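Local coordinates for protein mycolic acid synthase (Mycobacterium tuberculosis, PDB 1L1E) that probably converts a double bond of alpha mycolic acids into a cyclopropane ring, using a methylene group taken from S-adenosyl-L-methionine, at residues A[66-71]-A[88-93]; A[30-35]-A[75-80]. One frame throughout, in Å; residues are numbered along the deposited sequence.

Interaction 1. Residues A[66-71]-A[88-93]; sequences MTLLDI and VNVVGL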
# COMPACT_ATOMS: atom_id res chain seq x y z
N MET A 66 5.95 20.36 -8.73
CA MET A 66 5.46 19.23 -9.51
C MET A 66 4.12 18.78 -8.95
O MET A 66 3.74 19.17 -7.84
CB MET A 66 6.41 18.02 -9.43
CG MET A 66 7.75 18.11 -10.14
SD MET A 66 8.65 16.54 -9.84
CE MET A 66 10.09 16.79 -10.88
N THR A 67 3.43 17.93 -9.70
CA THR A 67 2.16 17.38 -9.28
C THR A 67 2.37 15.88 -9.07
O THR A 67 2.95 15.20 -9.91
CB THR A 67 1.05 17.59 -10.34
OG1 THR A 67 0.94 18.98 -10.66
CG2 THR A 67 -0.29 17.08 -9.83
N LEU A 68 1.92 15.38 -7.93
CA LEU A 68 2.04 13.97 -7.62
C LEU A 68 0.65 13.35 -7.50
O LEU A 68 -0.24 13.94 -6.89
CB LEU A 68 2.78 13.76 -6.30
CG LEU A 68 2.57 12.38 -5.65
CD1 LEU A 68 3.32 11.32 -6.45
CD2 LEU A 68 3.03 12.41 -4.19
N LEU A 69 0.48 12.18 -8.10
CA LEU A 69 -0.76 11.43 -8.04
C LEU A 69 -0.56 10.24 -7.09
O LEU A 69 0.39 9.46 -7.26
CB LEU A 69 -1.15 10.87 -9.42
CG LEU A 69 -2.30 9.86 -9.40
CD1 LEU A 69 -3.59 10.52 -8.95
CD2 LEU A 69 -2.47 9.25 -10.79
N ASP A 70 -1.44 10.11 -6.11
CA ASP A 70 -1.38 9.00 -5.17
C ASP A 70 -2.54 8.08 -5.51
O ASP A 70 -3.70 8.44 -5.27
CB ASP A 70 -1.58 9.47 -3.73
CG ASP A 70 -1.34 8.35 -2.72
OD1 ASP A 70 -1.66 7.18 -3.03
OD2 ASP A 70 -0.83 8.63 -1.61
N ILE A 71 -2.25 6.92 -6.07
CA ILE A 71 -3.30 5.98 -6.42
C ILE A 71 -3.60 5.06 -5.24
O ILE A 71 -2.81 4.19 -4.90
CB ILE A 71 -2.92 5.16 -7.66
CG1 ILE A 71 -2.77 6.11 -8.85
CG2 ILE A 71 -4.01 4.11 -7.94
CD1 ILE A 71 -2.59 5.42 -10.21
N VAL A 88 5.29 19.69 -3.06
CA VAL A 88 4.67 19.43 -4.35
C VAL A 88 3.16 19.51 -4.25
O VAL A 88 2.60 19.50 -3.16
CB VAL A 88 5.04 18.01 -4.89
CG1 VAL A 88 6.53 17.91 -5.06
CG2 VAL A 88 4.52 16.92 -3.93
N ASN A 89 2.50 19.62 -5.41
CA ASN A 89 1.04 19.67 -5.49
C ASN A 89 0.64 18.19 -5.52
O ASN A 89 1.42 17.36 -6.00
CB ASN A 89 0.60 20.35 -6.79
CG ASN A 89 1.19 21.74 -6.96
OD1 ASN A 89 0.81 22.68 -6.25
ND2 ASN A 89 2.14 21.87 -7.88
N VAL A 90 -0.55 17.87 -5.03
CA VAL A 90 -0.98 16.47 -5.01
C VAL A 90 -2.43 16.23 -5.43
O VAL A 90 -3.24 17.14 -5.51
CB VAL A 90 -0.77 15.83 -3.60
CG1 VAL A 90 0.68 15.94 -3.17
CG2 VAL A 90 -1.66 16.52 -2.57
N VAL A 91 -2.72 14.96 -5.71
CA VAL A 91 -4.05 14.51 -6.09
C VAL A 91 -4.09 13.05 -5.67
O VAL A 91 -3.16 12.29 -5.95
CB VAL A 91 -4.30 14.59 -7.62
CG1 VAL A 91 -5.69 14.06 -7.95
CG2 VAL A 91 -4.17 16.02 -8.10
N GLY A 92 -5.14 12.65 -4.97
CA GLY A 92 -5.23 11.27 -4.54
C GLY A 92 -6.56 10.63 -4.88
O GLY A 92 -7.61 11.26 -4.79
N LEU A 93 -6.50 9.37 -5.29
CA LEU A 93 -7.71 8.63 -5.61
C LEU A 93 -7.89 7.55 -4.57
O LEU A 93 -6.90 6.95 -4.11
CB LEU A 93 -7.59 7.97 -6.99
CG LEU A 93 -6.98 8.86 -8.06
CD1 LEU A 93 -6.83 8.09 -9.36
CD2 LEU A 93 -7.85 10.09 -8.22
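Asn89 meets the backbone carbonyl of Met66 twice: its backbone N donates to Met66 O at 2.8 Å, and its side-chain ND2 reaches the same oxygen in a weak, bent bond (N-H...O 130°). CG of Asn89 lies anti to its own carbonyl carbon (chi1 -56°), which turns the amide toward Met66 O. From there a parallel ladder runs on. Asn89 O accepts from Leu68 N; Leu68 O accepts from Val91 N, Val91 O from Asp70 N at 2.8 Å, and Asp70 O from Leu93 N at 3.0 Å. CA-H...O contacts fill in between the N-H bonds, such as Val90 CA to Leu68 O at 3.2 Å.

Thr67, Leu69, Ile71, Asn89, Val91 and Leu93 point to one face of the sheet. There Leu69 CD1 rests against Leu93 CG at 3.9 Å and also lies 4.2 Å from Val91 CG1, so one methyl spans two rungs of the neighbouring strand. The other face carries Leu68, Val90 and Asp70; Leu68 CB comes to 4.3 Å from Val88 CG2, and Gly92 sits beside Asp70 without a side chain.

Further out, strand 132-136 bonds the far edge of 67-71, while strand 116-120 lies beyond 89-94. Asn89 OD1 accepts from Ser115 N, fixing the amide from its other end. Helix 77-86 covers Leu68, Asp70 and Val88, completing a beta-alpha-beta unit.

The strands, only 20° from parallel, are paired within the interior of the sheet, and five backbone N-H...O bonds fix their register. Leu69 packs with Val91 and Leu93, and Leu68 with Val88 and Val90, while polar side chains stand at the Thr67/Asn89 end and at Asp70. The chemistry thus implies a main-chain pairing with local apolar packing, whose Leu93 side chain comes about 4 Å from the bound S-adenosyl-L-homocysteine.

Interaction 2. Residues A[30-35]-A[75-80]; sequences TQTYSC and WGATMR. With SAH (S-adenosyl-L-homocysteine), chain D; CO3 (carbonate ion), chain C.
Gln31 lays its terminal amide over one face of the Trp75 indole: OE1 stands 3.5 Å above the plane, over the ring centre, and the amide is tilted only 24° from the ring. CG anti to the carbonyl carbon (chi1 -71°) and a chain extended beyond it carry the group there, while NE2 is bonded to Asp20. Gln31 O approaches the six-membered ring at CE3, 3.3 Å away, and Tyr33 CB meets the ring edge at CZ3. The indole NE1 is hydrogen-bonded to Asn98 OD1.

Apolar packing adds Ala77, whose CB touches Thr30 CB at 3.7 Å. Thr32 OG1 is a separate van der Waals neighbour of the same methyl; that hydroxyl donates to Thr30 OG1, which is held in turn by Asp28.

No direct hydrogen bond links the two segments; water does this instead. Water 1 joins Thr30 O to Ala77 N, at 2.8 Å from the latter, and water 2 lies between Thr30 O and Trp75 O. Water 3 accepts from Trp75 N and is within bonding distance of Gln31 O and of OXT of S-adenosyl-L-homocysteine.

The loop contributes several of the ligand bonds. Tyr33 N donates nearly straight to OXT (2.7 Å, 166°), Ser34 OG donates to the other carboxylate oxygen, O, at 2.7 Å and is also bonded to Lys52, and Cys35 N holds O3 of a carbonate ion.

With Gly76 as N-cap of helix 77-86, the loop closes over the glycine-rich turn of a Rossmann-type methyltransferase, helping to form the end of the pocket that holds the carboxylate.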
# COMPACT_ATOMS: atom_id res chain seq x y z
N THR A 30 -0.78 8.43 11.94
CA THR A 30 -0.92 8.87 10.56
C THR A 30 -1.91 7.99 9.81
O THR A 30 -2.26 8.27 8.66
CB THR A 30 0.42 8.82 9.81
OG1 THR A 30 0.78 7.46 9.57
CG2 THR A 30 1.52 9.50 10.63
N GLN A 31 -2.34 6.91 10.45
CA GLN A 31 -3.27 5.97 9.82
C GLN A 31 -2.74 5.34 8.52
O GLN A 31 -3.49 5.15 7.56
CB GLN A 31 -4.64 6.63 9.56
CG GLN A 31 -5.47 6.91 10.83
CD GLN A 31 -6.98 6.87 10.56
OE1 GLN A 31 -7.55 5.80 10.32
NE2 GLN A 31 -7.62 8.04 10.60
N THR A 32 -1.45 5.02 8.48
CA THR A 32 -0.87 4.39 7.30
C THR A 32 -1.20 2.92 7.40
O THR A 32 -0.97 2.30 8.43
CB THR A 32 0.65 4.59 7.22
OG1 THR A 32 0.92 5.97 7.03
CG2 THR A 32 1.25 3.81 6.05
N TYR A 33 -1.74 2.36 6.32
CA TYR A 33 -2.17 0.96 6.28
C TYR A 33 -1.45 0.21 5.17
O TYR A 33 -2.03 -0.10 4.14
CB TYR A 33 -3.68 0.94 6.04
CG TYR A 33 -4.36 -0.40 6.15
CD1 TYR A 33 -5.51 -0.68 5.41
CD2 TYR A 33 -3.89 -1.38 7.03
CE1 TYR A 33 -6.17 -1.91 5.54
CE2 TYR A 33 -4.54 -2.60 7.17
CZ TYR A 33 -5.68 -2.86 6.42
OH TYR A 33 -6.32 -4.08 6.54
N SER A 34 -0.18 -0.08 5.42
CA SER A 34 0.69 -0.77 4.48
C SER A 34 2.03 -1.03 5.17
O SER A 34 2.34 -0.39 6.17
CB SER A 34 0.89 0.09 3.22
OG SER A 34 1.32 1.41 3.56
N CYS A 35 2.79 -1.98 4.64
CA CYS A 35 4.10 -2.32 5.19
C CYS A 35 4.96 -1.11 5.54
O CYS A 35 5.23 -0.27 4.68
CB CYS A 35 4.87 -3.19 4.19
SG CYS A 35 6.49 -3.68 4.78
N TRP A 75 -5.73 7.23 4.08
CA TRP A 75 -6.08 8.40 4.87
C TRP A 75 -5.22 9.64 4.68
O TRP A 75 -5.22 10.54 5.52
CB TRP A 75 -6.17 8.02 6.34
CG TRP A 75 -7.40 7.22 6.63
CD1 TRP A 75 -8.66 7.70 6.87
CD2 TRP A 75 -7.51 5.79 6.70
NE1 TRP A 75 -9.53 6.67 7.10
CE2 TRP A 75 -8.85 5.48 6.99
CE3 TRP A 75 -6.59 4.74 6.53
CZ2 TRP A 75 -9.31 4.16 7.14
CZ3 TRP A 75 -7.05 3.43 6.67
CH2 TRP A 75 -8.40 3.15 6.97
N GLY A 76 -4.46 9.68 3.58
CA GLY A 76 -3.66 10.85 3.25
C GLY A 76 -2.27 11.15 3.76
O GLY A 76 -1.69 12.14 3.31
N ALA A 77 -1.70 10.35 4.66
CA ALA A 77 -0.36 10.64 5.18
C ALA A 77 0.73 10.86 4.12
O ALA A 77 1.62 11.70 4.30
CB ALA A 77 0.09 9.52 6.15
N THR A 78 0.67 10.11 3.02
CA THR A 78 1.67 10.22 1.97
C THR A 78 1.58 11.58 1.27
O THR A 78 2.58 12.26 1.05
CB THR A 78 1.52 9.09 0.91
OG1 THR A 78 1.62 7.81 1.55
CG2 THR A 78 2.61 9.20 -0.14
N MET A 79 0.36 11.98 0.91
CA MET A 79 0.19 13.25 0.25
C MET A 79 0.53 14.40 1.20
O MET A 79 1.12 15.39 0.79
CB MET A 79 -1.23 13.41 -0.28
CG MET A 79 -1.57 12.45 -1.42
SD MET A 79 -3.16 12.83 -2.19
CE MET A 79 -4.26 12.16 -1.00
N ARG A 80 0.18 14.26 2.48
CA ARG A 80 0.51 15.33 3.42
C ARG A 80 2.03 15.48 3.48
O ARG A 80 2.55 16.59 3.46
CB ARG A 80 -0.02 15.05 4.82
CG ARG A 80 0.16 16.26 5.72
CD ARG A 80 0.19 15.94 7.20
NE ARG A 80 0.40 17.18 7.94
CZ ARG A 80 -0.56 18.06 8.19
NH1 ARG A 80 -1.80 17.84 7.77
NH2 ARG A 80 -0.28 19.19 8.84
N SAH D . -1.79 3.87 0.27
CA SAH D . -2.41 4.00 1.59
CB SAH D . -3.66 3.11 1.70
CG SAH D . -3.47 1.62 1.42
SD SAH D . -4.99 0.66 1.57
C SAH D . -1.41 3.61 2.70
O SAH D . -0.27 3.27 2.36
OXT SAH D . -1.79 3.61 3.88
C5' SAH D . -5.51 0.54 -0.18
C4' SAH D . -5.97 1.86 -0.81
O4' SAH D . -6.11 1.77 -2.25
C3' SAH D . -7.34 2.32 -0.31
O3' SAH D . -7.30 3.76 -0.20
C2' SAH D . -8.28 1.87 -1.39
O2' SAH D . -9.53 2.55 -1.33
C1' SAH D . -7.46 2.16 -2.61
N9 SAH D . -7.90 1.46 -3.84
C8 SAH D . -8.18 0.15 -4.06
N7 SAH D . -8.54 -0.19 -5.25
C5 SAH D . -8.50 1.03 -5.93
C6 SAH D . -8.77 1.41 -7.28
N6 SAH D . -9.15 0.54 -8.23
N1 SAH D . -8.63 2.74 -7.62
C2 SAH D . -8.25 3.63 -6.67
N3 SAH D . -7.96 3.39 -5.37
C4 SAH D . -8.11 2.05 -5.07
C CO3 C . 1.37 -3.52 1.47
O1 CO3 C . 1.58 -3.64 -0.00
O2 CO3 C . 0.29 -4.11 2.06
O3 CO3 C . 2.27 -2.84 2.22
O HOH W 1 -2.72 8.06 5.82
O HOH W 2 -3.30 10.84 7.65
O HOH W 3 -3.43 5.42 4.81

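Interaction 1 lies in the buried sheet and reaches the cofactor pocket at its C-terminal end through Leu93, whereas interaction 2 is partly buried and lies at the pocket with Tyr33 and Ser34; their centres are about 13 Å apart. Both use the same beta-alpha-beta unit: 66-71 and 88-93 supply its two strands, and 75-80 the start of the helix between them. They meet where Met79 SD packs 3.4 Å from Gly92 N and Asp70 CB lies 3.8 Å from Met79 CG. Direct main-chain bonds dominate the strand pair; across interaction 2, waters and an amide-on-indole contact do the joining, and the loop 30-35, remote in sequence, brings in polar groups, Tyr33 N and Ser34 OG, that bind the ligand carboxylate.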